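PbSGBP-B lipoprotein (Prevotella bryantii B14, PDB 6D2Y) probably binds polysaccharide at the cell surface as a lipoprotein encoded in a polysaccharide utilization locus, and carries a bound magnesium ion. Local coordinates at residues Met330-Gly335 with Ser400-Glu405; Thr361-Gln366 with Leu404-Asn409; Ile166-Asp171 with Glu193-His198; Glu199-Ser204 with Thr210-Gln215. All coordinates share one frame; numbering follows the deposited sequence.

Contact 1 of 4, residues Met330-Gly335 with Ser400-Glu405; sequences MQIIFG and SDFNLE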
loop_
_atom_site.group_PDB
_atom_site.type_symbol
_atom_site.label_atom_id
_atom_site.label_comp_id
_atom_site.label_asym_id
_atom_site.label_seq_id
_atom_site.Cartn_x
_atom_site.Cartn_y
_atom_site.Cartn_z
HETATM N N MSE A 330 -5.746 13.523 -10.528
HETATM C CA MSE A 330 -6.067 12.380 -11.293
HETATM C C MSE A 330 -7.259 11.695 -10.787
HETATM O O MSE A 330 -7.197 11.017 -9.812
HETATM C CB MSE A 330 -4.909 11.412 -11.218
HETATM C CG MSE A 330 -5.063 10.216 -12.134
HETATM SE SE MSE A 330 -3.778 8.787 -12.079
HETATM C CE MSE A 330 -2.284 9.611 -12.893
ATOM N N GLN A 331 -8.349 11.815 -11.486
ATOM C CA GLN A 331 -9.598 11.175 -11.099
ATOM C C GLN A 331 -9.695 9.836 -11.819
ATOM O O GLN A 331 -9.704 9.789 -13.054
ATOM C CB GLN A 331 -10.797 12.069 -11.417
ATOM C CG GLN A 331 -10.630 13.488 -10.887
ATOM C CD GLN A 331 -11.943 14.221 -10.691
ATOM O OE1 GLN A 331 -13.007 13.607 -10.610
ATOM N NE2 GLN A 331 -11.870 15.545 -10.596
ATOM N N ILE A 332 -9.735 8.756 -11.050
ATOM C CA ILE A 332 -9.862 7.406 -11.584
ATOM C C ILE A 332 -11.290 6.953 -11.313
ATOM O O ILE A 332 -11.659 6.693 -10.163
ATOM C CB ILE A 332 -8.830 6.458 -10.958
ATOM C CG1 ILE A 332 -7.425 7.054 -11.086
ATOM C CG2 ILE A 332 -8.892 5.089 -11.612
ATOM C CD1 ILE A 332 -6.398 6.404 -10.186
ATOM N N ILE A 333 -12.103 6.866 -12.364
ATOM C CA ILE A 333 -13.542 6.658 -12.231
ATOM C C ILE A 333 -13.913 5.316 -12.848
ATOM O O ILE A 333 -13.721 5.104 -14.052
ATOM C CB ILE A 333 -14.351 7.788 -12.890
ATOM C CG1 ILE A 333 -13.721 9.156 -12.610
ATOM C CG2 ILE A 333 -15.789 7.765 -12.402
ATOM C CD1 ILE A 333 -13.001 9.745 -13.805
ATOM N N PHE A 334 -14.457 4.421 -12.028
ATOM C CA PHE A 334 -15.086 3.200 -12.507
ATOM C C PHE A 334 -16.561 3.463 -12.777
ATOM O O PHE A 334 -17.192 4.292 -12.116
ATOM C CB PHE A 334 -14.936 2.067 -11.491
ATOM C CG PHE A 334 -13.614 1.354 -11.563
ATOM C CD1 PHE A 334 -13.361 0.441 -12.573
ATOM C CD2 PHE A 334 -12.633 1.579 -10.609
ATOM C CE1 PHE A 334 -12.154 -0.223 -12.640
ATOM C CE2 PHE A 334 -11.423 0.917 -10.671
ATOM C CZ PHE A 334 -11.181 0.015 -11.688
ATOM N N GLY A 335 -17.107 2.751 -13.750
ATOM C CA GLY A 335 -18.485 2.976 -14.150
ATOM C C GLY A 335 -19.161 1.700 -14.588
ATOM O O GLY A 335 -18.522 0.779 -15.105
ATOM N N SER A 400 -11.558 1.134 -1.601
ATOM C CA SER A 400 -12.272 1.811 -0.529
ATOM C C SER A 400 -12.047 3.317 -0.546
ATOM O O SER A 400 -12.816 4.047 0.084
ATOM C CB SER A 400 -11.853 1.237 0.826
ATOM O OG SER A 400 -10.450 1.333 1.008
ATOM N N ASP A 401 -11.016 3.793 -1.244
ATOM C CA ASP A 401 -10.729 5.218 -1.348
ATOM C C ASP A 401 -11.378 5.866 -2.565
ATOM O O ASP A 401 -11.109 7.038 -2.847
ATOM C CB ASP A 401 -9.217 5.457 -1.377
ATOM C CG ASP A 401 -8.625 5.599 0.011
ATOM O OD1 ASP A 401 -9.348 6.057 0.920
ATOM O OD2 ASP A 401 -7.436 5.266 0.191
ATOM N N PHE A 402 -12.221 5.134 -3.291
ATOM C CA PHE A 402 -13.001 5.715 -4.375
ATOM C C PHE A 402 -14.263 6.353 -3.807
ATOM O O PHE A 402 -15.373 6.029 -4.237
ATOM C CB PHE A 402 -13.368 4.653 -5.415
ATOM C CG PHE A 402 -12.231 4.254 -6.316
ATOM C CD1 PHE A 402 -11.099 3.641 -5.803
ATOM C CD2 PHE A 402 -12.305 4.476 -7.680
ATOM C CE1 PHE A 402 -10.056 3.268 -6.632
ATOM C CE2 PHE A 402 -11.267 4.103 -8.514
ATOM C CZ PHE A 402 -10.141 3.499 -7.989
ATOM N N ASN A 403 -14.105 7.253 -2.835
ATOM C CA ASN A 403 -15.228 7.822 -2.099
ATOM C C ASN A 403 -15.259 9.344 -2.195
ATOM O O ASN A 403 -15.753 10.020 -1.291
ATOM C CB ASN A 403 -15.190 7.383 -0.636
ATOM C CG ASN A 403 -13.848 7.645 0.021
ATOM O OD1 ASN A 403 -13.486 8.788 0.282
ATOM N ND2 ASN A 403 -13.099 6.582 0.287
ATOM N N LEU A 404 -14.732 9.897 -3.281
ATOM C CA LEU A 404 -14.813 11.324 -3.550
ATOM C C LEU A 404 -15.621 11.548 -4.820
ATOM O O LEU A 404 -15.929 10.613 -5.562
ATOM C CB LEU A 404 -13.417 11.949 -3.675
ATOM C CG LEU A 404 -12.651 12.222 -2.376
ATOM C CD1 LEU A 404 -12.045 10.948 -1.805
ATOM C CD2 LEU A 404 -11.574 13.273 -2.587
ATOM N N GLU A 405 -15.970 12.803 -5.069
ATOM C CA GLU A 405 -16.749 13.176 -6.236
ATOM C C GLU A 405 -16.015 14.283 -6.990
ATOM O O GLU A 405 -15.095 14.914 -6.462
ATOM C CB GLU A 405 -18.183 13.591 -5.825
ATOM C CG GLU A 405 -18.988 14.356 -6.853
ATOM C CD GLU A 405 -19.948 13.453 -7.610
ATOM O OE1 GLU A 405 -20.079 12.278 -7.226
ATOM O OE2 GLU A 405 -20.569 13.906 -8.593
#
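F402 reaches out of its loop and lays one corner of its ring, the CE2-CZ end, against two residues of strand 330-335, I332 and F334. The two phenyl rings meet obliquely: their centroids are 5.6 Å apart and their planes are inclined at 42°, too steep for a parallel stack and too shallow for a T-shaped pair. The nearest atoms are F334 CD2 and F402 CE2, at 3.6 Å, and CE2 of F402 lies near the plane of the F334 ring, at its edge. F402 holds its CG anti to its own carbonyl carbon (chi1 -76°), which sends the ring from the loop toward the strand. I332 contributes its short branch, CG2, 4.0 Å from F402 CE2, and this methyl stands anti to the I332 backbone N. I332 O lies 3.1 Å from F402 CE2, oblique to the ring, as a close packing contact. On the loop side F402 is the centre of an inverse gamma turn, and L313 of strand 311-318 touches F402, I332 and F334 alike. F421 adds an edge-to-face partner to F334. Three buried residues thus meet mainly through apolar side-chain contacts, with the I332 carbonyl oxygen beside the F402 ring. A loop aromatic closes over a strand of one sheet while L313 comes from another, an arrangement characteristic of the core of a beta sandwich.

Contact 2 of 4, residues Thr361-Gln366 with Leu404-Asn409; sequences TWFHAQ and LEFDGN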
loop_
_atom_site.group_PDB
_atom_site.type_symbol
_atom_site.label_atom_id
_atom_site.label_comp_id
_atom_site.label_asym_id
_atom_site.label_seq_id
_atom_site.Cartn_x
_atom_site.Cartn_y
_atom_site.Cartn_z
ATOM N N THR A 361 -20.543 12.938 -19.400
ATOM C CA THR A 361 -21.236 13.538 -18.270
ATOM C C THR A 361 -21.378 12.588 -17.089
ATOM O O THR A 361 -21.722 13.037 -15.991
ATOM C CB THR A 361 -22.634 14.013 -18.692
ATOM O OG1 THR A 361 -23.434 12.883 -19.062
ATOM C CG2 THR A 361 -22.544 14.966 -19.874
ATOM N N TRP A 362 -21.112 11.295 -17.285
ATOM C CA TRP A 362 -21.420 10.310 -16.255
ATOM C C TRP A 362 -20.511 10.441 -15.040
ATOM O O TRP A 362 -20.916 10.085 -13.927
ATOM C CB TRP A 362 -21.329 8.900 -16.837
ATOM C CG TRP A 362 -19.940 8.486 -17.191
ATOM C CD1 TRP A 362 -19.253 8.801 -18.328
ATOM C CD2 TRP A 362 -19.059 7.681 -16.400
ATOM N NE1 TRP A 362 -17.999 8.240 -18.294
ATOM C CE2 TRP A 362 -17.855 7.548 -17.120
ATOM C CE3 TRP A 362 -19.170 7.060 -15.153
ATOM C CZ2 TRP A 362 -16.773 6.817 -16.636
ATOM C CZ3 TRP A 362 -18.093 6.338 -14.673
ATOM C CH2 TRP A 362 -16.912 6.221 -15.413
ATOM N N PHE A 363 -19.290 10.943 -15.219
ATOM C CA PHE A 363 -18.374 11.111 -14.100
ATOM C C PHE A 363 -18.467 12.489 -13.457
ATOM O O PHE A 363 -17.732 12.759 -12.501
ATOM C CB PHE A 363 -16.928 10.828 -14.537
ATOM C CG PHE A 363 -16.446 11.685 -15.674
ATOM C CD1 PHE A 363 -15.859 12.915 -15.434
ATOM C CD2 PHE A 363 -16.563 11.249 -16.983
ATOM C CE1 PHE A 363 -15.410 13.702 -16.478
ATOM C CE2 PHE A 363 -16.115 12.032 -18.031
ATOM C CZ PHE A 363 -15.537 13.258 -17.778
ATOM N N HIS A 364 -19.350 13.359 -13.941
ATOM C CA HIS A 364 -19.596 14.650 -13.301
ATOM C C HIS A 364 -21.078 15.004 -13.399
ATOM O O HIS A 364 -21.462 16.101 -13.807
ATOM C CB HIS A 364 -18.701 15.741 -13.893
ATOM C CG HIS A 364 -19.026 16.107 -15.308
ATOM N ND1 HIS A 364 -19.757 17.228 -15.636
ATOM C CD2 HIS A 364 -18.702 15.513 -16.481
ATOM C CE1 HIS A 364 -19.879 17.304 -16.949
ATOM N NE2 HIS A 364 -19.246 16.276 -17.486
ATOM N N ALA A 365 -21.933 14.069 -12.987
ATOM C CA ALA A 365 -23.377 14.224 -13.079
ATOM C C ALA A 365 -24.004 14.745 -11.792
ATOM O O ALA A 365 -25.235 14.773 -11.685
ATOM C CB ALA A 365 -24.023 12.893 -13.470
ATOM N N GLN A 366 -23.190 15.157 -10.816
ATOM C CA GLN A 366 -23.681 15.671 -9.533
ATOM C C GLN A 366 -24.612 14.672 -8.849
ATOM O O GLN A 366 -25.643 15.038 -8.283
ATOM C CB GLN A 366 -24.374 17.026 -9.708
ATOM C CG GLN A 366 -23.551 18.211 -9.237
ATOM C CD GLN A 366 -24.285 19.530 -9.379
ATOM O OE1 GLN A 366 -24.332 20.331 -8.446
ATOM N NE2 GLN A 366 -24.862 19.764 -10.552
ATOM N N LEU A 404 -14.732 9.897 -3.281
ATOM C CA LEU A 404 -14.813 11.324 -3.550
ATOM C C LEU A 404 -15.621 11.548 -4.820
ATOM O O LEU A 404 -15.929 10.613 -5.562
ATOM C CB LEU A 404 -13.417 11.949 -3.675
ATOM C CG LEU A 404 -12.651 12.222 -2.376
ATOM C CD1 LEU A 404 -12.045 10.948 -1.805
ATOM C CD2 LEU A 404 -11.574 13.273 -2.587
ATOM N N GLU A 405 -15.970 12.803 -5.069
ATOM C CA GLU A 405 -16.749 13.176 -6.236
ATOM C C GLU A 405 -16.015 14.283 -6.990
ATOM O O GLU A 405 -15.095 14.914 -6.462
ATOM C CB GLU A 405 -18.183 13.591 -5.825
ATOM C CG GLU A 405 -18.988 14.356 -6.853
ATOM C CD GLU A 405 -19.948 13.453 -7.610
ATOM O OE1 GLU A 405 -20.079 12.278 -7.226
ATOM O OE2 GLU A 405 -20.569 13.906 -8.593
ATOM N N PHE A 406 -16.479 14.596 -8.162
ATOM C CA PHE A 406 -15.788 15.412 -9.090
ATOM C C PHE A 406 -15.319 16.699 -8.542
ATOM O O PHE A 406 -14.394 17.264 -9.036
ATOM C CB PHE A 406 -16.775 15.654 -10.200
ATOM C CG PHE A 406 -16.258 16.392 -11.350
ATOM C CD1 PHE A 406 -15.351 15.839 -12.182
ATOM C CD2 PHE A 406 -16.746 17.594 -11.650
ATOM C CE1 PHE A 406 -14.921 16.517 -13.269
ATOM C CE2 PHE A 406 -16.320 18.281 -12.723
ATOM C CZ PHE A 406 -15.401 17.743 -13.537
ATOM N N ASP A 407 -16.032 17.253 -7.609
ATOM C CA ASP A 407 -15.631 18.502 -6.974
ATOM C C ASP A 407 -14.675 18.307 -5.803
ATOM O O ASP A 407 -14.159 19.297 -5.274
ATOM C CB ASP A 407 -16.864 19.278 -6.493
ATOM C CG ASP A 407 -17.730 18.471 -5.544
ATOM O OD1 ASP A 407 -17.430 17.277 -5.324
ATOM O OD2 ASP A 407 -18.714 19.032 -5.015
ATOM N N GLY A 408 -14.427 17.068 -5.384
ATOM C CA GLY A 408 -13.536 16.789 -4.280
ATOM C C GLY A 408 -14.225 16.508 -2.964
ATOM O O GLY A 408 -13.564 16.048 -2.025
ATOM N N ASN A 409 -15.524 16.769 -2.864
ATOM C CA ASN A 409 -16.260 16.484 -1.643
ATOM C C ASN A 409 -16.471 14.977 -1.497
ATOM O O ASN A 409 -16.281 14.199 -2.436
ATOM C CB ASN A 409 -17.596 17.226 -1.641
ATOM C CG ASN A 409 -17.432 18.720 -1.413
ATOM O OD1 ASN A 409 -17.180 19.169 -0.294
ATOM N ND2 ASN A 409 -17.571 19.498 -2.482
#
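H364 and F406 form the tight part of this contact, and the methylene of the histidine does the touching. H364 CB lies over the face of the F406 ring, 3.5 Å from its centroid and only 9° off the ring normal, a CH-pi contact with good geometry. F406 has its CG anti to the backbone N (chi1 -175°), which extends the phenyl toward the 361-366 loop. The imidazole leads away from the phenyl; the two rings are obliquely paired, with planes at 36°. F363 closes one border more loosely, with its CE1 4.3 Å from CE1 of F406 and its carbonyl oxygen 3.8 Å from F406 CB.

Toward solvent the packing thins out. Exposed Q366 brings its backbone N to 3.7 Å from E405 OE2, too far for a direct bond, and the hydroxyl of Y433 hydrogen-bonds to both atoms instead. The type I turn E405-G408 is followed by an Asx turn, in which N409 N donates to D407 OD1 at 3.2 Å. The cohesion between the two loops is therefore mainly apolar and CH-pi in kind, while the polar links are indirect, through Y433 and R371 outside both segments.

Contact 3 of 4, residues Ile166-Asp171 with Glu193-His198; sequences IKVGKD and EDMPQH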
loop_
_atom_site.group_PDB
_atom_site.type_symbol
_atom_site.label_atom_id
_atom_site.label_comp_id
_atom_site.label_asym_id
_atom_site.label_seq_id
_atom_site.Cartn_x
_atom_site.Cartn_y
_atom_site.Cartn_z
ATOM N N ILE A 166 14.097 -12.111 3.627
ATOM C CA ILE A 166 13.031 -11.993 2.641
ATOM C C ILE A 166 12.976 -13.319 1.898
ATOM O O ILE A 166 13.940 -13.704 1.226
ATOM C CB ILE A 166 13.266 -10.823 1.678
ATOM C CG1 ILE A 166 13.316 -9.500 2.447
ATOM C CG2 ILE A 166 12.190 -10.796 0.605
ATOM C CD1 ILE A 166 13.034 -8.279 1.588
ATOM N N LYS A 167 11.863 -14.032 2.034
ATOM C CA LYS A 167 11.674 -15.325 1.391
ATOM C C LYS A 167 10.576 -15.201 0.343
ATOM O O LYS A 167 9.455 -14.789 0.659
ATOM C CB LYS A 167 11.320 -16.403 2.415
ATOM C CG LYS A 167 12.439 -16.734 3.395
ATOM C CD LYS A 167 12.549 -18.237 3.612
ATOM C CE LYS A 167 13.256 -18.565 4.921
ATOM N NZ LYS A 167 14.733 -18.391 4.821
ATOM N N VAL A 168 10.902 -15.555 -0.895
ATOM C CA VAL A 168 9.954 -15.533 -2.000
ATOM C C VAL A 168 9.574 -16.971 -2.314
ATOM O O VAL A 168 10.425 -17.773 -2.720
ATOM C CB VAL A 168 10.534 -14.828 -3.235
ATOM C CG1 VAL A 168 9.534 -14.867 -4.382
ATOM C CG2 VAL A 168 10.905 -13.400 -2.890
ATOM N N GLY A 169 8.301 -17.298 -2.120
ATOM C CA GLY A 169 7.831 -18.648 -2.341
ATOM C C GLY A 169 8.241 -19.598 -1.237
ATOM O O GLY A 169 8.170 -19.259 -0.053
ATOM N N LYS A 170 8.683 -20.793 -1.618
ATOM C CA LYS A 170 8.981 -21.856 -0.670
ATOM C C LYS A 170 10.424 -22.346 -0.711
ATOM O O LYS A 170 10.874 -22.951 0.267
ATOM C CB LYS A 170 8.037 -23.059 -0.888
ATOM C CG LYS A 170 8.152 -23.809 -2.245
ATOM C CD LYS A 170 7.825 -22.933 -3.456
ATOM C CE LYS A 170 7.926 -23.693 -4.761
ATOM N NZ LYS A 170 7.913 -22.729 -5.904
ATOM N N ASP A 171 11.160 -22.100 -1.796
ATOM C CA ASP A 171 12.534 -22.566 -1.920
ATOM C C ASP A 171 13.548 -21.445 -2.095
ATOM O O ASP A 171 14.751 -21.728 -2.167
ATOM C CB ASP A 171 12.669 -23.541 -3.098
ATOM C CG ASP A 171 11.529 -24.535 -3.168
ATOM O OD1 ASP A 171 10.848 -24.591 -4.214
ATOM O OD2 ASP A 171 11.315 -25.263 -2.177
ATOM N N GLU A 193 18.742 -11.518 -10.346
ATOM C CA GLU A 193 18.282 -11.884 -11.677
ATOM C C GLU A 193 17.224 -12.977 -11.656
ATOM O O GLU A 193 16.490 -13.125 -12.639
ATOM C CB GLU A 193 19.461 -12.341 -12.539
ATOM C CG GLU A 193 20.307 -11.208 -13.099
ATOM C CD GLU A 193 20.203 -11.089 -14.609
ATOM O OE1 GLU A 193 19.142 -11.442 -15.167
ATOM O OE2 GLU A 193 21.185 -10.644 -15.241
ATOM N N ASP A 194 17.114 -13.734 -10.567
ATOM C CA ASP A 194 16.340 -14.969 -10.565
ATOM C C ASP A 194 15.382 -15.036 -9.383
ATOM O O ASP A 194 15.140 -16.112 -8.827
ATOM C CB ASP A 194 17.270 -16.181 -10.564
ATOM C CG ASP A 194 18.109 -16.269 -9.301
ATOM O OD1 ASP A 194 18.435 -15.208 -8.727
ATOM O OD2 ASP A 194 18.442 -17.398 -8.882
HETATM N N MSE A 195 14.811 -13.909 -8.974
HETATM C CA MSE A 195 13.826 -13.972 -7.902
HETATM C C MSE A 195 12.524 -14.506 -8.495
HETATM O O MSE A 195 12.090 -14.048 -9.553
HETATM C CB MSE A 195 13.610 -12.610 -7.225
HETATM C CG MSE A 195 12.324 -12.544 -6.408
HETATM SE SE MSE A 195 11.809 -10.766 -5.784
HETATM C CE MSE A 195 12.914 -10.627 -4.202
ATOM N N PRO A 196 11.934 -15.499 -7.831
ATOM C CA PRO A 196 10.713 -16.120 -8.356
ATOM C C PRO A 196 9.593 -15.112 -8.550
ATOM O O PRO A 196 9.357 -14.241 -7.709
ATOM C CB PRO A 196 10.356 -17.154 -7.284
ATOM C CG PRO A 196 11.656 -17.473 -6.633
ATOM C CD PRO A 196 12.446 -16.197 -6.640
ATOM N N GLN A 197 8.895 -15.249 -9.669
ATOM C CA GLN A 197 7.815 -14.351 -10.036
ATOM C C GLN A 197 6.472 -14.949 -9.635
ATOM O O GLN A 197 6.326 -16.171 -9.526
ATOM C CB GLN A 197 7.842 -14.088 -11.540
ATOM C CG GLN A 197 8.965 -13.173 -11.959
ATOM C CD GLN A 197 9.213 -13.204 -13.450
ATOM O OE1 GLN A 197 8.276 -13.292 -14.242
ATOM N NE2 GLN A 197 10.478 -13.102 -13.843
ATOM N N HIS A 198 5.495 -14.069 -9.402
ATOM C CA HIS A 198 4.114 -14.473 -9.128
ATOM C C HIS A 198 4.032 -15.436 -7.943
ATOM O O HIS A 198 3.268 -16.407 -7.955
ATOM C CB HIS A 198 3.470 -15.089 -10.370
ATOM C CG HIS A 198 3.857 -14.417 -11.650
ATOM N ND1 HIS A 198 4.747 -14.974 -12.545
ATOM C CD2 HIS A 198 3.475 -13.234 -12.187
ATOM C CE1 HIS A 198 4.895 -14.162 -13.576
ATOM N NE2 HIS A 198 4.135 -13.100 -13.384
#
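Apolar contact accounts for most of what V168 does here: its two methyls divide between M195 and P196. CG2 takes the selenomethionine, meeting M195 CE at 3.7 Å, while the M195 SE atom stands 4.0 Å from V168 CG2. The M195 side chain runs extended from a CG anti to the backbone N (chi1 163°) and then bends at its last torsion, chi3 -82°, so that the terminal methyl swings round to the valine. The two side chains cross at about a right angle. CG1 takes the proline: it lies 3.8 Å from P196 CB, with CG and CD of the same ring at similar range, so the methyl sits over one face of the pyrrolidine. The CB bond of V168 points toward the loop.

Contact with polar atoms is limited to the approach of V168 CG1 to P196 O, 3.4 Å, a van der Waals meeting of methyl and carbonyl. The charged groups work elsewhere. K170 NZ makes a salt bridge with E199, just past the 193-198 loop, and its pairing with D171 OD1 is long.

Backbone bonds join the strand and the residue after it to strand 200-205, K167 with V202 and G169 with D200. I201 of strand 200-205 also touches V168. The contact is plain hydrophobic packing in which the loop linking strands 186-190 and 200-205, which lie in different sheets, covers the end of strand 165-168, consistent with the two-sheet, immunoglobulin-like architecture of an IPT/TIG domain.

Contact 4 of 4, residues Glu199-Ser204 with Thr210-Gln215; sequences EDIVVS and TNAPFQ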
loop_
_atom_site.group_PDB
_atom_site.type_symbol
_atom_site.label_atom_id
_atom_site.label_comp_id
_atom_site.label_asym_id
_atom_site.label_seq_id
_atom_site.Cartn_x
_atom_site.Cartn_y
_atom_site.Cartn_z
ATOM N N GLU A 199 4.826 -15.170 -6.911
ATOM C CA GLU A 199 4.837 -15.989 -5.710
ATOM C C GLU A 199 4.788 -15.090 -4.482
ATOM O O GLU A 199 5.106 -13.897 -4.543
ATOM C CB GLU A 199 6.070 -16.899 -5.658
ATOM C CG GLU A 199 6.113 -17.934 -6.770
ATOM C CD GLU A 199 6.230 -19.349 -6.242
ATOM O OE1 GLU A 199 7.359 -19.884 -6.215
ATOM O OE2 GLU A 199 5.191 -19.924 -5.852
ATOM N N ASP A 200 4.382 -15.680 -3.363
ATOM C CA ASP A 200 4.212 -14.916 -2.137
ATOM C C ASP A 200 5.560 -14.469 -1.584
ATOM O O ASP A 200 6.546 -15.210 -1.620
ATOM C CB ASP A 200 3.460 -15.747 -1.097
ATOM C CG ASP A 200 2.171 -16.335 -1.643
ATOM O OD1 ASP A 200 2.217 -17.439 -2.226
ATOM O OD2 ASP A 200 1.112 -15.688 -1.496
ATOM N N ILE A 201 5.595 -13.241 -1.075
ATOM C CA ILE A 201 6.791 -12.648 -0.492
ATOM C C ILE A 201 6.565 -12.501 1.004
ATOM O O ILE A 201 5.569 -11.906 1.434
ATOM C CB ILE A 201 7.117 -11.293 -1.138
ATOM C CG1 ILE A 201 7.392 -11.483 -2.627
ATOM C CG2 ILE A 201 8.306 -10.644 -0.451
ATOM C CD1 ILE A 201 7.628 -10.202 -3.356
ATOM N N VAL A 202 7.487 -13.041 1.796
ATOM C CA VAL A 202 7.373 -13.059 3.247
ATOM C C VAL A 202 8.600 -12.379 3.839
ATOM O O VAL A 202 9.736 -12.738 3.509
ATOM C CB VAL A 202 7.231 -14.496 3.784
ATOM C CG1 VAL A 202 7.184 -14.496 5.304
ATOM C CG2 VAL A 202 5.988 -15.157 3.203
ATOM N N VAL A 203 8.367 -11.393 4.700
ATOM C CA VAL A 203 9.421 -10.733 5.460
ATOM C C VAL A 203 9.393 -11.299 6.872
ATOM O O VAL A 203 8.381 -11.182 7.575
ATOM C CB VAL A 203 9.240 -9.209 5.472
ATOM C CG1 VAL A 203 10.301 -8.560 6.351
ATOM C CG2 VAL A 203 9.304 -8.659 4.059
ATOM N N SER A 204 10.496 -11.913 7.288
ATOM C CA SER A 204 10.568 -12.596 8.571
ATOM C C SER A 204 11.733 -12.062 9.386
ATOM O O SER A 204 12.800 -11.763 8.840
ATOM C CB SER A 204 10.722 -14.110 8.384
ATOM O OG SER A 204 11.888 -14.416 7.639
ATOM N N THR A 210 5.295 -12.201 8.111
ATOM C CA THR A 210 4.114 -11.542 7.570
ATOM C C THR A 210 4.207 -11.502 6.052
ATOM O O THR A 210 5.251 -11.141 5.501
ATOM C CB THR A 210 3.957 -10.124 8.132
ATOM O OG1 THR A 210 5.233 -9.474 8.160
ATOM C CG2 THR A 210 3.378 -10.169 9.543
ATOM N N ASN A 211 3.116 -11.873 5.387
ATOM C CA ASN A 211 3.078 -11.899 3.932
ATOM C C ASN A 211 2.961 -10.489 3.370
ATOM O O ASN A 211 2.213 -9.656 3.890
ATOM C CB ASN A 211 1.905 -12.748 3.440
ATOM C CG ASN A 211 2.251 -14.219 3.332
ATOM O OD1 ASN A 211 2.802 -14.811 4.260
ATOM N ND2 ASN A 211 1.932 -14.819 2.190
ATOM N N ALA A 212 3.703 -10.230 2.299
ATOM C CA ALA A 212 3.619 -8.952 1.617
ATOM C C ALA A 212 2.354 -8.887 0.764
ATOM O O ALA A 212 1.924 -9.899 0.202
ATOM C CB ALA A 212 4.843 -8.737 0.738
ATOM N N PRO A 213 1.737 -7.708 0.650
ATOM C CA PRO A 213 0.530 -7.587 -0.179
ATOM C C PRO A 213 0.847 -7.409 -1.654
ATOM O O PRO A 213 0.158 -6.662 -2.355
ATOM C CB PRO A 213 -0.158 -6.346 0.396
ATOM C CG PRO A 213 0.976 -5.502 0.875
ATOM C CD PRO A 213 2.035 -6.460 1.375
ATOM N N PHE A 214 1.888 -8.083 -2.136
ATOM C CA PHE A 214 2.274 -7.975 -3.534
ATOM C C PHE A 214 3.157 -9.158 -3.895
ATOM O O PHE A 214 3.704 -9.840 -3.025
ATOM C CB PHE A 214 2.999 -6.655 -3.821
ATOM C CG PHE A 214 4.019 -6.276 -2.779
ATOM C CD1 PHE A 214 5.214 -6.971 -2.664
ATOM C CD2 PHE A 214 3.783 -5.219 -1.914
ATOM C CE1 PHE A 214 6.149 -6.621 -1.707
ATOM C CE2 PHE A 214 4.714 -4.865 -0.955
ATOM C CZ PHE A 214 5.898 -5.567 -0.853
ATOM N N GLN A 215 3.289 -9.386 -5.198
ATOM C CA GLN A 215 4.163 -10.415 -5.732
ATOM C C GLN A 215 5.111 -9.780 -6.740
ATOM O O GLN A 215 4.862 -8.687 -7.253
ATOM C CB GLN A 215 3.367 -11.552 -6.393
ATOM C CG GLN A 215 2.449 -12.302 -5.441
ATOM C CD GLN A 215 1.680 -13.416 -6.127
ATOM O OE1 GLN A 215 1.485 -13.397 -7.342
ATOM N NE2 GLN A 215 1.241 -14.397 -5.348
HETATM O O HOH W 1 2.914 -11.929 -0.890
#
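I201 points its CG1 anti to its carbonyl carbon (chi1 -62°) and keeps the chain extended to CD1, which reaches the edge of the F214 ring, 4.1 Å from F214 CD1. F214 differs, with CG between its backbone N and carbonyl carbon (chi1 43°), which folds the ring back so that A212 CB lies above one face, offset toward the rim. The I201 and A212 CB atoms are 3.9 Å apart.

Three backbone hydrogen bonds join the strands. A212 N donates to I201 O at 2.7 Å, nearly straight at 171°, and V203 and T210 exchange a reciprocal pair, making them a hydrogen-bonded antiparallel pair. V202 and N211 form the adjoining non-hydrogen-bonded pair, where V202 CG2 meets N211 OD1 at 3.4 Å. Beyond A212 the chain turns a corner at P213, and one water takes over: it accepts from I201 N and donates to the carbonyl of F214. Q215 then lays its CG 3.2 Å from E199 O.

In this hairpin strand 208-215 is the edge strand of the sheet, and 200-205 lies between it and 165-168. V135 and M138 of strand 134-138, in the facing sheet, pack against A212, F214 and I201.

In the fold
Along the chain the contacts fall into two groups. Contacts 3 and 4 come first, within the IPT/TIG domain, and contacts 1 and 2 follow in the glycan-binding domain. Contacts 3 and 4 have centres about 10 Å apart and meet through strands 165-168 and 200-205, neighbours in one sheet. Contacts 1 and 2, about 9 Å apart between centres, share L404 and E405, and W362 packs against I333 of strand 330-335. Between the groups, centres are about 28 to 43 Å apart, and no atoms touch. The two beta modules thus have separate local packing, consistent with a multidomain protein whose proposed glycan-binding function belongs to the C-terminal region.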